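Local coordinates for dienelactone hydrolase (Anabaena variabilis, PDB 2O2G), which probably acts as a hydrolase of the dienelactone hydrolase family, within the alpha/beta-hydrolase superfamily, on a substrate that is not established, at residues R54-V59 / A209-A214. Numbering follows the deposited sequence.
Sequences RYVAEV and AVAQLA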
ATOM      1  N   ARG A  54       9.863  -4.611  -0.111  1.00 30.27           N
ATOM      2  CA  ARG A  54      10.737  -4.846  -1.265  1.00 30.41           C
ATOM      3  C   ARG A  54      10.556  -6.282  -1.818  1.00 31.97           C
ATOM      4  O   ARG A  54      10.515  -6.495  -3.047  1.00 31.77           O
ATOM      5  CB  ARG A  54      12.198  -4.582  -0.929  1.00 31.78           C
ATOM      6  CG  ARG A  54      12.585  -3.082  -0.907  1.00 28.23           C
ATOM      7  CD  ARG A  54      14.105  -2.882  -0.850  1.00 31.43           C
ATOM      8  NE  ARG A  54      14.854  -3.572  -1.923  1.00 37.70           N
ATOM      9  CZ  ARG A  54      15.157  -3.066  -3.126  1.00 38.11           C
ATOM     10  NH1 ARG A  54      14.748  -1.853  -3.490  1.00 34.85           N
ATOM     11  NH2 ARG A  54      15.856  -3.797  -3.995  1.00 40.25           N
ATOM     12  N   TYR A  55      10.468  -7.262  -0.915  1.00 31.10           N
ATOM     13  CA  TYR A  55      10.173  -8.642  -1.318  1.00 29.71           C
ATOM     14  C   TYR A  55       8.855  -8.722  -2.069  1.00 27.54           C
ATOM     15  O   TYR A  55       8.786  -9.275  -3.160  1.00 22.65           O
ATOM     16  CB  TYR A  55      10.135  -9.593  -0.091  1.00 31.04           C
ATOM     17  CG  TYR A  55       9.694 -10.977  -0.514  1.00 36.61           C
ATOM     18  CD1 TYR A  55      10.569 -11.825  -1.211  1.00 37.28           C
ATOM     19  CD2 TYR A  55       8.377 -11.403  -0.300  1.00 35.05           C
ATOM     20  CE1 TYR A  55      10.152 -13.075  -1.643  1.00 34.52           C
ATOM     21  CE2 TYR A  55       7.954 -12.636  -0.711  1.00 37.66           C
ATOM     22  CZ  TYR A  55       8.839 -13.474  -1.390  1.00 32.75           C
ATOM     23  OH  TYR A  55       8.398 -14.720  -1.794  1.00 37.86           O
ATOM     24  N   VAL A  56       7.776  -8.187  -1.483  1.00 24.78           N
ATOM     25  CA  VAL A  56       6.500  -8.199  -2.163  1.00 23.73           C
ATOM     26  C   VAL A  56       6.608  -7.493  -3.543  1.00 27.75           C
ATOM     27  O   VAL A  56       6.087  -7.986  -4.520  1.00 24.82           O
ATOM     28  CB  VAL A  56       5.350  -7.531  -1.324  1.00 25.00           C
ATOM     29  CG1 VAL A  56       4.090  -7.507  -2.109  1.00 26.60           C
ATOM     30  CG2 VAL A  56       5.114  -8.290  -0.019  1.00 29.91           C
ATOM     31  N   ALA A  57       7.311  -6.351  -3.597  1.00 27.96           N
ATOM     32  CA  ALA A  57       7.441  -5.585  -4.808  1.00 27.48           C
ATOM     33  C   ALA A  57       8.103  -6.400  -5.893  1.00 26.81           C
ATOM     34  O   ALA A  57       7.665  -6.350  -7.031  1.00 26.57           O
ATOM     35  CB  ALA A  57       8.201  -4.299  -4.559  1.00 26.96           C
ATOM     36  N   GLU A  58       9.139  -7.148  -5.530  1.00 27.96           N
ATOM     37  CA  GLU A  58       9.858  -7.994  -6.482  1.00 33.33           C
ATOM     38  C   GLU A  58       8.954  -9.099  -7.001  1.00 32.54           C
ATOM     39  O   GLU A  58       9.102  -9.541  -8.129  1.00 33.70           O
ATOM     40  CB  GLU A  58      11.139  -8.533  -5.822  1.00 33.06           C
ATOM     41  CG  GLU A  58      12.165  -7.398  -5.650  1.00 44.96           C
ATOM     42  CD  GLU A  58      13.236  -7.574  -4.538  1.00 45.57           C
ATOM     43  OE1 GLU A  58      13.119  -8.495  -3.682  1.00 63.95           O
ATOM     44  OE2 GLU A  58      14.185  -6.732  -4.509  1.00 55.96           O
ATOM     45  N   VAL A  59       8.016  -9.552  -6.183  1.00 33.05           N
ATOM     46  CA  VAL A  59       7.060 -10.589  -6.621  1.00 32.04           C
ATOM     47  C   VAL A  59       6.060  -9.990  -7.622  1.00 29.18           C
ATOM     48  O   VAL A  59       5.807 -10.571  -8.668  1.00 22.68           O
ATOM     49  CB  VAL A  59       6.328 -11.247  -5.422  1.00 30.02           C
ATOM     50  CG1 VAL A  59       5.312 -12.255  -5.905  1.00 30.86           C
ATOM     51  CG2 VAL A  59       7.325 -11.927  -4.524  1.00 31.64           C
ATOM     52  N   ALA A 209       3.083 -15.912   0.833  1.00 26.84           N
ATOM     53  CA  ALA A 209       1.642 -15.992   0.645  1.00 24.08           C
ATOM     54  C   ALA A 209       1.028 -14.612   0.504  1.00 20.83           C
ATOM     55  O   ALA A 209       0.139 -14.403  -0.292  1.00 24.63           O
ATOM     56  CB  ALA A 209       0.986 -16.746   1.811  1.00 25.80           C
ATOM     57  N   VAL A 210       1.457 -13.677   1.325  1.00 21.78           N
ATOM     58  CA  VAL A 210       0.963 -12.321   1.194  1.00 23.87           C
ATOM     59  C   VAL A 210       1.228 -11.793  -0.223  1.00 24.53           C
ATOM     60  O   VAL A 210       0.339 -11.221  -0.858  1.00 24.11           O
ATOM     61  CB  VAL A 210       1.575 -11.382   2.245  1.00 24.04           C
ATOM     62  CG1 VAL A 210       1.233  -9.926   1.935  1.00 26.98           C
ATOM     63  CG2 VAL A 210       1.078 -11.766   3.610  1.00 26.53           C
ATOM     64  N   ALA A 211       2.447 -11.965  -0.708  1.00 26.04           N
ATOM     65  CA  ALA A 211       2.807 -11.497  -2.047  1.00 23.48           C
ATOM     66  C   ALA A 211       2.024 -12.202  -3.150  1.00 24.06           C
ATOM     67  O   ALA A 211       1.588 -11.561  -4.153  1.00 20.93           O
ATOM     68  CB  ALA A 211       4.228 -11.704  -2.264  1.00 23.98           C
ATOM     69  N   GLN A 212       1.853 -13.513  -2.981  1.00 22.12           N
ATOM     70  CA  GLN A 212       1.133 -14.273  -3.973  1.00 25.67           C
ATOM     71  C   GLN A 212      -0.337 -13.770  -4.037  1.00 24.70           C
ATOM     72  O   GLN A 212      -0.875 -13.537  -5.107  1.00 25.42           O
ATOM     73  CB  GLN A 212       1.210 -15.781  -3.705  1.00 23.60           C
ATOM     74  CG  GLN A 212       2.605 -16.483  -3.914  1.00 32.59           C
ATOM     75  CD  GLN A 212       2.618 -17.940  -3.390  1.00 33.15           C
ATOM     76  OE1 GLN A 212       2.150 -18.219  -2.271  1.00 45.90           O
ATOM     77  NE2 GLN A 212       3.186 -18.853  -4.171  1.00 43.84           N
ATOM     78  N   LEU A 213      -0.976 -13.631  -2.890  1.00 26.39           N
ATOM     79  CA  LEU A 213      -2.358 -13.134  -2.820  1.00 26.24           C
ATOM     80  C   LEU A 213      -2.508 -11.736  -3.365  1.00 28.53           C
ATOM     81  O   LEU A 213      -3.502 -11.434  -4.035  1.00 28.22           O
ATOM     82  CB  LEU A 213      -2.847 -13.165  -1.360  1.00 27.65           C
ATOM     83  CG  LEU A 213      -2.983 -14.587  -0.795  1.00 28.46           C
ATOM     84  CD1 LEU A 213      -2.887 -14.622   0.724  1.00 26.42           C
ATOM     85  CD2 LEU A 213      -4.272 -15.197  -1.297  1.00 31.12           C
ATOM     86  N   ALA A 214      -1.532 -10.880  -3.061  1.00 27.49           N
ATOM     87  CA  ALA A 214      -1.542  -9.519  -3.552  1.00 27.18           C
ATOM     88  C   ALA A 214      -1.366  -9.515  -5.080  1.00 26.07           C
ATOM     89  O   ALA A 214      -2.105  -8.836  -5.775  1.00 27.49           O
ATOM     90  CB  ALA A 214      -0.441  -8.672  -2.847  1.00 29.44           C
TER
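A211 puts its single methyl group among Y55, V56 and V59, and that one carbon, CB, makes most of the contact between the two helices. V59 comes closest: its CB lies 3.8 Å from A211 CB, and CG1 and CG2 are about equally far from the same carbon, so the alanine methyl sits over the flat triangle the three valine carbons form. V56, one turn earlier, approaches from beside it, with CG2 at 4.2 Å from A211 CB while CG1 reaches the alanine's CA. The third side is closed by Y55, whose ring carbon CE2 stands 4.1 Å from A211 CB, meeting it obliquely. With CG anti to the backbone N (chi1 174°), the tyrosine sends its ring out to this junction, where V59 CG2 of its own helix sits 3.8 Å above one ring face, offset toward the rim. The contact is apolar throughout, and the small alanine lets the backbones come near, with V56 CA and A211 CA 5.0 Å apart. The axes of the two segments pass at 9.1 Å and cross at -41°.

Both helices lie on one side of the central sheet of an alpha/beta-hydrolase fold: helix 51-63 follows strand 36-41, and helix 206-221 follows strand 189-194 at the sheet's edge. Beneath the junction, F119 of strand 115-121 touches V56 as well as V210 and A214, so one residue of the sheet is touched from both helices. F40 of strand 36-41 also touches V56, and I194 lies against A209, V210 and L213. At the outer end of the tyrosine, OH is hydrogen-bonded to OG1 of T208, one residue ahead of 209-214 on the same helix.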